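Local coordinates for SLH domain-containing protein (Pseudoflavonifractor capillosus, PDB 4OJU) that is of unknown function but, as a BspA-type leucine-rich repeat region of a longer SLH-domain protein, probably binds other proteins, at the interface of chains A and B. Residues are numbered along the deposited sequence; one frame, centred on the assembly and turned at random. Chains: chain A/B, hypothetical leucine rich repeat protein.

The interface of chains A and B. Residues chain A 65, 83, 87, 106, 132; chain B 83, 87, 106, 109.
A:Tyr87 and B:Tyr87 reach towards each other from opposite directions and join hydroxyl to hydroxyl, in a worked example of how BspA-type leucine-rich repeats can pair through side chains on their loops. The contact belongs to a two-fold symmetric interface between copies of one protein, which may or may not form outside the crystal. Followed outward, A:Tyr87 has CG anti to the carbonyl carbon and beside the backbone N (chi1 -49°), a turn by which CB and CG carry the ring towards B:Tyr87. Contact begins at the ring's far half: A:Tyr87 CE1 meets B:Leu106 CD1, which lies in plane at the ring's edge, at 3.6 Å, while on the other flank CE2 of A:Tyr87 lies 3.3 Å from B:Tyr87 OH, also in the ring plane. B:Leu83 CD1 covers one face, set towards the rim and 3.9 Å from CZ of A:Tyr87. At the tip, the phenolic A:Tyr87 OH shares a hydrogen bond of 2.7 Å with B:Tyr87 OH, its direction undecided. Leucine methyls lie beside the pair: A:Leu83 CD1 is 3.7 Å from B:Tyr87 OH. B:Leu106 forks, sending its other methyl, CD2, over the five-membered ring of A:Trp132, 3.7 Å from CD1 of that indole. The six-membered end of the same indole meets B:Ala109, A:Trp132 CH2 to B:Ala109 CB at 3.7 Å. Replacing A:Trp132 with an alanine would probably leave B:Leu106 CD2 without its aromatic face and open a gap beside B:Ala109.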
ATOM      1  N   GLU A  65      -2.446   1.769 -19.425  0.50 22.84           N
ATOM      2  CA  GLU A  65      -1.180   1.268 -19.964  0.50 24.18           C
ATOM      3  C   GLU A  65      -0.687   2.075 -21.178  0.50 27.17           C
ATOM      4  O   GLU A  65      -0.151   1.479 -22.114  0.50 28.66           O
ATOM      5  CB  GLU A  65      -1.309  -0.226 -20.364  0.50 26.40           C
ATOM      6  CG  GLU A  65      -1.509  -1.190 -19.206  0.50 38.11           C
ATOM      7  CD  GLU A  65      -2.332  -2.439 -19.482  0.50 45.86           C
ATOM      8  OE1 GLU A  65      -2.548  -2.763 -20.676  0.50 28.64           O
ATOM      9  OE2 GLU A  65      -2.753  -3.098 -18.500  0.50 25.36           O
ATOM     10  N   LEU A  83      -9.810   3.180 -13.181  1.00 19.79           N
ATOM     11  CA  LEU A  83      -8.583   2.828 -13.917  1.00 19.37           C
ATOM     12  C   LEU A  83      -8.335   3.732 -15.143  1.00 22.66           C
ATOM     13  O   LEU A  83      -7.641   3.307 -16.043  1.00 23.07           O
ATOM     14  CB  LEU A  83      -8.661   1.340 -14.373  1.00 19.50           C
ATOM     15  CG  LEU A  83      -8.644   0.301 -13.273  1.00 23.71           C
ATOM     16  CD1 LEU A  83      -9.064  -1.067 -13.789  1.00 24.45           C
ATOM     17  CD2 LEU A  83      -7.253   0.167 -12.682  1.00 23.83           C
ATOM     18  N   TYR A  87      -1.680   2.097 -14.723  0.50 20.66           N
ATOM     19  CA  TYR A  87      -0.509   1.427 -15.301  0.50 21.26           C
ATOM     20  C   TYR A  87       0.206   2.307 -16.335  0.50 25.22           C
ATOM     21  O   TYR A  87       0.846   1.789 -17.252  0.50 25.34           O
ATOM     22  CB  TYR A  87      -0.877   0.036 -15.881  0.50 22.35           C
ATOM     23  CG  TYR A  87      -1.672  -0.795 -14.898  0.50 22.36           C
ATOM     24  CD1 TYR A  87      -1.066  -1.354 -13.775  0.50 23.92           C
ATOM     25  CD2 TYR A  87      -3.042  -0.975 -15.057  0.50 22.80           C
ATOM     26  CE1 TYR A  87      -1.807  -2.060 -12.827  0.50 21.92           C
ATOM     27  CE2 TYR A  87      -3.789  -1.702 -14.127  0.50 23.12           C
ATOM     28  CZ  TYR A  87      -3.170  -2.226 -13.004  0.50 27.10           C
ATOM     29  OH  TYR A  87      -3.902  -2.943 -12.092  0.50 25.48           O
ATOM     30  N   LEU A 106      -9.101   3.499  -8.372  1.00 21.13           N
ATOM     31  CA  LEU A 106      -7.872   3.147  -9.059  1.00 19.76           C
ATOM     32  C   LEU A 106      -7.595   4.001 -10.317  1.00 23.51           C
ATOM     33  O   LEU A 106      -6.864   3.555 -11.209  1.00 22.98           O
ATOM     34  CB  LEU A 106      -7.937   1.649  -9.434  1.00 20.00           C
ATOM     35  CG  LEU A 106      -8.196   0.648  -8.309  1.00 24.53           C
ATOM     36  CD1 LEU A 106      -8.461  -0.755  -8.882  1.00 25.66           C
ATOM     37  CD2 LEU A 106      -7.020   0.608  -7.384  1.00 26.47           C
ATOM     38  N   TRP A 132      -1.107   1.089  -5.389  1.00 22.23           N
ATOM     39  CA  TRP A 132       0.086   0.524  -6.053  1.00 23.64           C
ATOM     40  C   TRP A 132       0.964   1.588  -6.722  1.00 29.68           C
ATOM     41  O   TRP A 132       1.994   1.236  -7.294  1.00 30.51           O
ATOM     42  CB  TRP A 132      -0.271  -0.589  -7.090  1.00 21.92           C
ATOM     43  CG  TRP A 132      -1.227  -1.622  -6.574  1.00 22.10           C
ATOM     44  CD1 TRP A 132      -1.081  -2.393  -5.461  1.00 25.50           C
ATOM     45  CD2 TRP A 132      -2.516  -1.943  -7.119  1.00 21.77           C
ATOM     46  NE1 TRP A 132      -2.195  -3.184  -5.285  1.00 25.23           N
ATOM     47  CE2 TRP A 132      -3.085  -2.938  -6.294  1.00 25.80           C
ATOM     48  CE3 TRP A 132      -3.235  -1.506  -8.249  1.00 21.74           C
ATOM     49  CZ2 TRP A 132      -4.360  -3.470  -6.529  1.00 25.23           C
ATOM     50  CZ3 TRP A 132      -4.471  -2.079  -8.514  1.00 23.17           C
ATOM     51  CH2 TRP A 132      -5.030  -3.036  -7.647  1.00 24.22           C
TER
ATOM     52  N   LEU B  83      -1.247  -9.376 -13.606  1.00 18.29           N
ATOM     53  CA  LEU B  83      -2.691  -9.170 -13.406  1.00 17.83           C
ATOM     54  C   LEU B  83      -3.547 -10.390 -13.762  1.00 20.43           C
ATOM     55  O   LEU B  83      -4.727 -10.214 -14.080  1.00 21.48           O
ATOM     56  CB  LEU B  83      -3.168  -7.972 -14.261  1.00 18.57           C
ATOM     57  CG  LEU B  83      -2.578  -6.593 -13.870  1.00 23.54           C
ATOM     58  CD1 LEU B  83      -2.922  -5.569 -14.951  1.00 24.23           C
ATOM     59  CD2 LEU B  83      -3.130  -6.089 -12.524  1.00 23.02           C
ATOM     60  N   TYR B  87      -8.623  -8.052  -9.777  0.50 18.58           N
ATOM     61  CA  TYR B  87      -9.993  -7.606  -9.495  0.50 18.86           C
ATOM     62  C   TYR B  87     -10.991  -8.776  -9.395  0.50 22.74           C
ATOM     63  O   TYR B  87     -12.174  -8.619  -9.697  0.50 23.16           O
ATOM     64  CB  TYR B  87     -10.475  -6.541 -10.521  0.50 20.13           C
ATOM     65  CG  TYR B  87      -9.368  -5.747 -11.188  0.50 20.91           C
ATOM     66  CD1 TYR B  87      -8.605  -4.829 -10.471  0.50 22.47           C
ATOM     67  CD2 TYR B  87      -9.124  -5.872 -12.552  0.50 21.75           C
ATOM     68  CE1 TYR B  87      -7.580  -4.104 -11.086  0.50 21.62           C
ATOM     69  CE2 TYR B  87      -8.109  -5.150 -13.176  0.50 23.05           C
ATOM     70  CZ  TYR B  87      -7.351  -4.255 -12.444  0.50 27.21           C
ATOM     71  OH  TYR B  87      -6.375  -3.526 -13.085  0.50 26.50           O
ATOM     72  N   LEU B 106       1.434  -7.824  -9.740  1.00 18.23           N
ATOM     73  CA  LEU B 106       0.012  -7.677  -9.429  1.00 19.05           C
ATOM     74  C   LEU B 106      -0.823  -8.856  -9.912  1.00 20.32           C
ATOM     75  O   LEU B 106      -1.981  -8.683 -10.288  1.00 18.06           O
ATOM     76  CB  LEU B 106      -0.477  -6.354 -10.052  1.00 20.61           C
ATOM     77  CG  LEU B 106       0.204  -5.125  -9.411  1.00 27.06           C
ATOM     78  CD1 LEU B 106      -0.218  -3.847 -10.088  1.00 28.25           C
ATOM     79  CD2 LEU B 106      -0.080  -5.034  -7.904  1.00 27.43           C
ATOM     80  N   ALA B 109      -3.926  -8.660  -7.873  1.00 19.50           N
ATOM     81  CA  ALA B 109      -4.252  -7.256  -7.569  1.00 20.06           C
ATOM     82  C   ALA B 109      -5.719  -7.064  -7.184  1.00 25.76           C
ATOM     83  O   ALA B 109      -6.606  -7.488  -7.916  1.00 25.77           O
ATOM     84  CB  ALA B 109      -3.938  -6.371  -8.772  1.00 20.89           C
TER